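BT_2262 (uncharacterised lipoprotein) (PDB 5FQ8) is of unknown function but joins a bacterial surface Ig-like domain to a C-terminal beta domain and probably acts at the cell surface of a gut Bacteroides. Local coordinates at residues 38-41 with 46-49. Numbering follows the deposited sequence.
Sequences YYAE and DITE
Thr48 meets segment 38-41 with both arms of its side chain. Its CB, where the side chain branches, lies 4.0 Å from Ala40 N. The OG1 branch accepts the backbone N-H of Ala40, 3.1 Å from Ala40 N to Thr48 OG1 and almost straight at 176°. The same hydroxyl donates to Asp46 OD2, 2.9 Å from Thr48 OG1, arriving from above the carboxylate plane. The CG2 branch, anti to the backbone N of Thr48, lies 3.3 Å from Tyr38 O and 3.9 Å from ring atom CE1 of Tyr38. Threonine suits this place because one short side chain supplies a hydroxyl that both accepts and donates, together with a methyl that packs against the Tyr38 ring. A valine here would probably leave Ala40 N-H without its acceptor and Asp46 OD2 without its donor.

Asp46, its CG anti to the backbone N (chi1 174°), turns its short carboxylate toward Thr48; OD2 takes the hydroxyl and OD1 a weak bond from Thr48 N. OD2 also lies obliquely beside the Tyr39 ring, the two planes 45° apart. Tyrosine suits position 39 because its hydroxyl reaches Glu41 OE2, 2.8 Å from Tyr39 OH. Ile47 N donates to Ala40 O at 2.9 Å, and small Ala40 lets apolar Ile47 CG1 come within 4.0 Å of its CB.

Glu41 and Asp46 form an antiparallel non-hydrogen-bonded pair at the hairpin of strands 38-42 and 45-46, within the Ig-like region. On its other edge, strand 38-42 bonds to strand 10-19 through Glu18 and Thr16, while the Tyr38 ring meets Tyr69 of strand 63-72.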
loop_
_atom_site.group_PDB
_atom_site.type_symbol
_atom_site.label_atom_id
_atom_site.label_comp_id
_atom_site.label_asym_id
_atom_site.label_seq_id
_atom_site.Cartn_x
_atom_site.Cartn_y
_atom_site.Cartn_z
ATOM N N TYR G 38 53.129 20.958 -21.488
ATOM C CA TYR G 38 52.091 19.936 -21.458
ATOM C C TYR G 38 52.329 19.053 -20.244
ATOM O O TYR G 38 53.432 19.013 -19.693
ATOM C CB TYR G 38 52.085 19.099 -22.737
ATOM C CG TYR G 38 53.452 18.602 -23.107
ATOM C CD1 TYR G 38 53.935 17.413 -22.602
ATOM C CD2 TYR G 38 54.267 19.334 -23.950
ATOM C CE1 TYR G 38 55.184 16.970 -22.926
ATOM C CE2 TYR G 38 55.511 18.897 -24.281
ATOM C CZ TYR G 38 55.967 17.715 -23.769
ATOM O OH TYR G 38 57.221 17.279 -24.105
ATOM N N TYR G 39 51.280 18.342 -19.837
ATOM C CA TYR G 39 51.353 17.429 -18.705
ATOM C C TYR G 39 50.700 16.104 -19.060
ATOM O O TYR G 39 49.592 16.080 -19.601
ATOM C CB TYR G 39 50.674 18.027 -17.468
ATOM C CG TYR G 39 50.575 17.056 -16.323
ATOM C CD1 TYR G 39 51.676 16.772 -15.537
ATOM C CD2 TYR G 39 49.383 16.413 -16.038
ATOM C CE1 TYR G 39 51.594 15.880 -14.497
ATOM C CE2 TYR G 39 49.290 15.521 -15.000
ATOM C CZ TYR G 39 50.398 15.257 -14.232
ATOM O OH TYR G 39 50.308 14.365 -13.192
ATOM N N ALA G 40 51.375 15.007 -18.738
ATOM C CA ALA G 40 50.868 13.674 -19.034
ATOM C C ALA G 40 50.941 12.812 -17.786
ATOM O O ALA G 40 51.986 12.737 -17.134
ATOM C CB ALA G 40 51.645 13.013 -20.174
ATOM N N GLU G 41 49.840 12.145 -17.475
ATOM C CA GLU G 41 49.716 11.341 -16.275
ATOM C C GLU G 41 49.270 9.937 -16.643
ATOM O O GLU G 41 48.516 9.740 -17.600
ATOM C CB GLU G 41 48.705 11.962 -15.312
ATOM C CG GLU G 41 48.827 11.540 -13.867
ATOM C CD GLU G 41 47.747 12.156 -13.017
ATOM O OE1 GLU G 41 46.572 11.764 -13.173
ATOM O OE2 GLU G 41 48.068 13.050 -12.209
ATOM N N ASP G 46 53.730 10.521 -13.015
ATOM C CA ASP G 46 53.973 11.557 -14.008
ATOM C C ASP G 46 54.756 10.975 -15.176
ATOM O O ASP G 46 55.889 10.514 -15.003
ATOM C CB ASP G 46 54.731 12.718 -13.378
ATOM C CG ASP G 46 55.140 13.750 -14.390
ATOM O OD1 ASP G 46 56.221 13.603 -14.998
ATOM O OD2 ASP G 46 54.377 14.711 -14.583
ATOM N N ILE G 47 54.160 10.997 -16.364
ATOM C CA ILE G 47 54.848 10.499 -17.547
ATOM C C ILE G 47 54.975 11.613 -18.573
ATOM O O ILE G 47 54.947 11.366 -19.780
ATOM C CB ILE G 47 54.124 9.284 -18.146
ATOM C CG1 ILE G 47 52.662 9.618 -18.419
ATOM C CG2 ILE G 47 54.226 8.117 -17.209
ATOM C CD1 ILE G 47 52.075 8.836 -19.555
ATOM N N THR G 48 55.128 12.843 -18.098
ATOM C CA THR G 48 55.273 13.965 -19.008
ATOM C C THR G 48 56.510 13.825 -19.874
ATOM O O THR G 48 56.531 14.297 -21.013
ATOM C CB THR G 48 55.325 15.254 -18.209
ATOM O OG1 THR G 48 54.125 15.351 -17.447
ATOM C CG2 THR G 48 55.420 16.437 -19.113
ATOM N N GLU G 49 57.538 13.161 -19.368
ATOM C CA GLU G 49 58.746 12.987 -20.148
ATOM C C GLU G 49 58.577 11.977 -21.275
ATOM O O GLU G 49 59.497 11.827 -22.085
ATOM C CB GLU G 49 59.891 12.570 -19.223
ATOM C CG GLU G 49 59.673 11.242 -18.492
ATOM C CD GLU G 49 58.758 11.344 -17.272
ATOM O OE1 GLU G 49 57.869 12.223 -17.235
ATOM O OE2 GLU G 49 58.935 10.536 -16.338
#